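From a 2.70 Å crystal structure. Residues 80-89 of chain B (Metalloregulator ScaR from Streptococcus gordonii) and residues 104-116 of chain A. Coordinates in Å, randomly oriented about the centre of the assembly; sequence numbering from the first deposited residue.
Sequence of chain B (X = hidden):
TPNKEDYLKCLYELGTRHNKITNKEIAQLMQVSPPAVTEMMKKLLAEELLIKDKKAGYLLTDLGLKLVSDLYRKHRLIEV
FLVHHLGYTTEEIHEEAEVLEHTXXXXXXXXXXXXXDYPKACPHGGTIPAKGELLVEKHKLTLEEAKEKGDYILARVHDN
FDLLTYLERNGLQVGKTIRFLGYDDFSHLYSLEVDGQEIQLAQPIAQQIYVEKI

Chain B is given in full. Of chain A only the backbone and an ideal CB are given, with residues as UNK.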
# COMPACT_ATOMS: atom_id res chain seq x y z
N VAL B 80 11.64 0.42 -4.87
CA VAL B 80 11.69 0.78 -6.29
C VAL B 80 10.42 1.54 -6.66
O VAL B 80 10.47 2.62 -7.24
CB VAL B 80 11.77 -0.46 -7.17
CG1 VAL B 80 11.76 -0.08 -8.67
CG2 VAL B 80 13.01 -1.24 -6.82
N PHE B 81 9.29 0.95 -6.30
CA PHE B 81 8.02 1.58 -6.60
C PHE B 81 7.91 2.97 -5.98
O PHE B 81 7.67 3.93 -6.70
CB PHE B 81 6.84 0.69 -6.19
CG PHE B 81 5.51 1.30 -6.48
CD1 PHE B 81 5.06 1.42 -7.78
CD2 PHE B 81 4.73 1.80 -5.45
CE1 PHE B 81 3.84 2.01 -8.05
CE2 PHE B 81 3.50 2.38 -5.72
CZ PHE B 81 3.06 2.48 -7.02
N LEU B 82 8.10 3.08 -4.66
CA LEU B 82 8.01 4.40 -3.99
C LEU B 82 9.03 5.42 -4.51
O LEU B 82 8.70 6.59 -4.65
CB LEU B 82 8.14 4.29 -2.46
CG LEU B 82 7.07 3.43 -1.79
CD1 LEU B 82 7.35 3.21 -0.31
CD2 LEU B 82 5.68 4.03 -1.99
N VAL B 83 10.25 4.98 -4.81
CA VAL B 83 11.29 5.92 -5.24
C VAL B 83 11.14 6.29 -6.69
O VAL B 83 11.00 7.47 -7.03
CB VAL B 83 12.70 5.35 -5.08
CG1 VAL B 83 13.68 6.21 -5.84
CG2 VAL B 83 13.08 5.31 -3.62
N HIS B 84 11.18 5.28 -7.55
CA HIS B 84 11.05 5.48 -8.98
C HIS B 84 9.70 6.04 -9.43
O HIS B 84 9.65 6.89 -10.32
CB HIS B 84 11.29 4.15 -9.71
CG HIS B 84 12.74 3.84 -9.91
ND1 HIS B 84 13.17 2.82 -10.73
CD2 HIS B 84 13.85 4.44 -9.42
CE1 HIS B 84 14.49 2.79 -10.72
NE2 HIS B 84 14.93 3.77 -9.93
N HIS B 85 8.62 5.56 -8.83
CA HIS B 85 7.31 5.92 -9.35
C HIS B 85 6.38 6.82 -8.53
O HIS B 85 5.55 7.53 -9.11
CB HIS B 85 6.61 4.69 -9.90
CG HIS B 85 7.29 4.14 -11.10
ND1 HIS B 85 8.15 3.07 -11.05
CD2 HIS B 85 7.29 4.58 -12.38
CE1 HIS B 85 8.61 2.82 -12.26
NE2 HIS B 85 8.12 3.73 -13.09
N LEU B 86 6.51 6.83 -7.20
CA LEU B 86 5.75 7.83 -6.44
C LEU B 86 6.66 8.99 -6.05
O LEU B 86 6.27 9.87 -5.29
CB LEU B 86 5.03 7.22 -5.23
CG LEU B 86 3.94 6.21 -5.62
CD1 LEU B 86 3.35 5.52 -4.39
CD2 LEU B 86 2.85 6.90 -6.43
N GLY B 87 7.88 8.98 -6.58
CA GLY B 87 8.82 10.08 -6.35
C GLY B 87 9.19 10.37 -4.90
O GLY B 87 9.69 11.46 -4.57
N TYR B 88 8.94 9.40 -4.03
CA TYR B 88 9.33 9.48 -2.62
C TYR B 88 10.79 9.84 -2.44
O TYR B 88 11.64 9.45 -3.25
CB TYR B 88 9.07 8.13 -1.94
CG TYR B 88 7.67 7.96 -1.43
CD1 TYR B 88 6.58 8.43 -2.16
CD2 TYR B 88 7.43 7.32 -0.22
CE1 TYR B 88 5.29 8.28 -1.68
CE2 TYR B 88 6.14 7.16 0.26
CZ TYR B 88 5.08 7.63 -0.47
OH TYR B 88 3.80 7.47 0.00
N THR B 89 11.09 10.58 -1.37
CA THR B 89 12.48 10.84 -1.00
C THR B 89 12.87 10.03 0.22
O THR B 89 12.01 9.48 0.91
CB THR B 89 12.68 12.28 -0.60
OG1 THR B 89 11.83 12.55 0.52
CG2 THR B 89 12.37 13.22 -1.75
N UNK A 104 -2.62 3.16 3.82
CA UNK A 104 -1.82 4.13 3.08
C UNK A 104 -2.16 5.53 3.55
O UNK A 104 -3.30 5.82 3.94
CB UNK A 104 -2.05 4.00 1.57
N UNK A 105 -1.13 6.38 3.51
CA UNK A 105 -1.21 7.78 3.90
C UNK A 105 -1.81 8.65 2.81
O UNK A 105 -1.82 8.27 1.63
CB UNK A 105 0.18 8.30 4.27
N UNK A 106 -2.29 9.82 3.19
CA UNK A 106 -2.73 10.78 2.18
C UNK A 106 -1.64 11.20 1.18
O UNK A 106 -1.94 11.53 0.03
CB UNK A 106 -3.27 12.03 2.88
N UNK A 107 -0.39 11.15 1.58
CA UNK A 107 0.69 11.49 0.67
C UNK A 107 0.87 10.38 -0.39
O UNK A 107 1.23 10.65 -1.54
CB UNK A 107 1.99 11.71 1.45
N UNK A 108 0.65 9.14 0.03
CA UNK A 108 0.66 8.03 -0.91
C UNK A 108 -0.44 8.31 -1.94
O UNK A 108 -0.22 8.26 -3.13
CB UNK A 108 0.45 6.69 -0.20
N UNK A 109 -1.62 8.65 -1.45
CA UNK A 109 -2.74 8.84 -2.34
C UNK A 109 -2.47 9.98 -3.30
O UNK A 109 -2.78 9.89 -4.48
CB UNK A 109 -4.02 9.10 -1.54
N UNK A 110 -1.84 11.04 -2.83
CA UNK A 110 -1.54 12.14 -3.73
C UNK A 110 -0.53 11.73 -4.80
O UNK A 110 -0.74 12.02 -5.98
CB UNK A 110 -1.01 13.34 -2.94
N UNK A 111 0.54 11.06 -4.41
CA UNK A 111 1.51 10.62 -5.42
C UNK A 111 0.85 9.65 -6.43
O UNK A 111 1.01 9.80 -7.65
CB UNK A 111 2.71 9.95 -4.74
N UNK A 112 0.12 8.68 -5.89
CA UNK A 112 -0.65 7.72 -6.65
C UNK A 112 -1.44 8.42 -7.73
O UNK A 112 -1.47 7.97 -8.86
CB UNK A 112 -1.58 6.92 -5.73
N UNK A 113 -2.11 9.50 -7.36
CA UNK A 113 -2.97 10.23 -8.28
C UNK A 113 -2.16 10.66 -9.47
O UNK A 113 -2.57 10.49 -10.61
CB UNK A 113 -3.62 11.44 -7.60
N UNK A 114 -1.00 11.22 -9.20
CA UNK A 114 -0.12 11.69 -10.24
C UNK A 114 0.35 10.52 -11.10
O UNK A 114 0.40 10.62 -12.34
CB UNK A 114 1.07 12.43 -9.64
N UNK A 115 0.71 9.42 -10.46
CA UNK A 115 1.18 8.24 -11.18
C UNK A 115 0.13 7.75 -12.18
O UNK A 115 0.47 7.34 -13.29
CB UNK A 115 1.53 7.12 -10.19
N UNK A 116 -1.13 7.80 -11.76
CA UNK A 116 -2.24 7.33 -12.55
C UNK A 116 -2.66 8.37 -13.58
O UNK A 116 -3.57 8.14 -14.37
CB UNK A 116 -3.42 6.97 -11.64

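Chain B meets the 104-116 stretch with the end of a helix and the loop after it, presenting the rings of F81(B) and Y88(B), the side chains of L82(B) and L86(B), and the backbone carbonyl of L86(B). The chain A backbone enters extended and turns helical at 106.

Position 104 points sideways with nothing of chain B near its CB, so the contact sets little limit; it is V104(A), which makes no contact. Position 105, with phi/psi of -80/161 just before the first helical turn, is a classic N-cap site, where serine, threonine, aspartate or asparagine would suit. It is S105(A), whose OG accepts a hydrogen bond from the backbone N of residue 108 at 3.0 Å. Position 106 is out of reach and could hold many residues; D106(A) is found there, at the first turn, where an acidic side chain is common.

At 107 the CB points sideways, 4.8 Å from OH of Y88(B). A side chain of medium length could reach along the tyrosine ring, and an aromatic, a methionine or a long polar residue would all be plausible. The residue is H107(A), in the t rotamer; its CE1 lies over one face of the Y88(B) ring, 3.5 Å from CE1 of Y88(B), with the two ring planes at 39°.

Position 108 lies close to chain B, its CB 3.4 Å from OH of Y88(B) and 5.2 Å from CD1 of L86(B). Beyond it lies an apolar surface formed by F81(B), L82(B) and L86(B), suited to leucine, methionine or phenylalanine. F108(A) extends its ring there: its CE1 comes within 3.4 Å of CD1 of L86(B), 4.0 Å of CD2 of L82(B) and 4.2 Å of CE2 of F81(B).

Position 109 points away, and 110 has no chain B atom near its CB, so this contact limits neither, and small, aliphatic or polar side chains would all do; they are V109(A) and E110(A), which make no contact here.

Position 111 points toward chain B, its CB only 3.5 Å from CD2 of L86(B). Space directly ahead is tight, but a flexible chain could bend past the leucine, and the carbonyl of L86(B) invites a donor: lysine, arginine or glutamine would serve. R111(A) takes m at chi1 to chi3. Its CG packs at the edge of the Y88(B) ring, and its NE donates a weak hydrogen bond to O of L86(B), at 3.0 Å and 123°.

At 112 the CB points away, yet lies 4.5 Å from CD2 of L86(B), so an aliphatic residue could still graze it. L112(A) does so, its CD2 4.5 Å from CD2 of L86(B). Position 113 points away from chain B and 114 toward it, but neither CB has a chain B atom within 5.5 Å; many residues, polar ones included, would suit. They are D113(A) and Q114(A), neither in contact with the chain B stretch.

Position 115 faces chain B, its CB 4.0 Å from CD2 of L86(B), and calls for a branched or long aliphatic residue. L115(A) places CD2 3.7 Å from CE1 of F81(B) and CD1 4.2 Å from CB of H85(B). Position 116 is beyond reach of chain B, which therefore sets no preference between polar and apolar residues; it is L116(A), which makes no contact.

Chain A 104-116: VSDHFVERLDQLL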
# COMPACT_ATOMS: atom_id res chain seq x y z
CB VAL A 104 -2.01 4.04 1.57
CG1 VAL A 104 -1.51 2.71 1.06
CG2 VAL A 104 -3.45 4.28 1.20
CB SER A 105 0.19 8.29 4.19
OG SER A 105 0.89 8.56 2.98
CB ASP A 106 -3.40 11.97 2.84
CG ASP A 106 -4.74 11.60 3.46
OD1 ASP A 106 -5.17 10.43 3.26
OD2 ASP A 106 -5.36 12.46 4.13
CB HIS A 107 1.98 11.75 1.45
CG HIS A 107 3.20 11.95 0.59
ND1 HIS A 107 4.22 11.01 0.52
CD2 HIS A 107 3.59 12.98 -0.20
CE1 HIS A 107 5.17 11.45 -0.29
NE2 HIS A 107 4.81 12.64 -0.74
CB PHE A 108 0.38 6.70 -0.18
CG PHE A 108 0.43 5.49 -1.08
CD1 PHE A 108 1.62 4.79 -1.27
CD2 PHE A 108 -0.72 5.06 -1.76
CE1 PHE A 108 1.68 3.66 -2.10
CE2 PHE A 108 -0.68 3.94 -2.60
CZ PHE A 108 0.52 3.24 -2.78
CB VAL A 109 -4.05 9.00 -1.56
CG1 VAL A 109 -5.20 9.24 -2.48
CG2 VAL A 109 -4.31 7.75 -0.75
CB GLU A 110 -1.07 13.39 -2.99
CG GLU A 110 -2.07 14.54 -3.06
CD GLU A 110 -3.49 14.13 -2.67
OE1 GLU A 110 -3.68 13.36 -1.70
OE2 GLU A 110 -4.43 14.58 -3.34
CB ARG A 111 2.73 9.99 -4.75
CG ARG A 111 3.38 10.87 -3.67
CD ARG A 111 3.67 12.25 -4.19
NE ARG A 111 4.43 12.20 -5.42
CZ ARG A 111 4.98 13.25 -6.02
NH1 ARG A 111 4.85 14.47 -5.49
NH2 ARG A 111 5.66 13.09 -7.15
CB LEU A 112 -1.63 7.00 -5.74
CG LEU A 112 -1.80 5.49 -5.96
CD1 LEU A 112 -3.27 5.17 -5.94
CD2 LEU A 112 -1.12 4.98 -7.26
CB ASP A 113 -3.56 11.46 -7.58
CG ASP A 113 -4.69 12.10 -8.36
OD1 ASP A 113 -5.36 11.43 -9.17
OD2 ASP A 113 -4.93 13.30 -8.13
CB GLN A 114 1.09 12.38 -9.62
CG GLN A 114 1.96 13.00 -10.68
CD GLN A 114 3.06 13.86 -10.12
OE1 GLN A 114 3.52 13.66 -8.99
NE2 GLN A 114 3.50 14.84 -10.91
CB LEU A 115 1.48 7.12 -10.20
CG LEU A 115 1.97 5.89 -10.93
CD1 LEU A 115 3.15 6.32 -11.75
CD2 LEU A 115 2.33 4.77 -9.93
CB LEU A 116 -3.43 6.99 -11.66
CG LEU A 116 -3.24 5.94 -10.56
CD1 LEU A 116 -4.60 5.61 -9.98
CD2 LEU A 116 -2.58 4.67 -11.05
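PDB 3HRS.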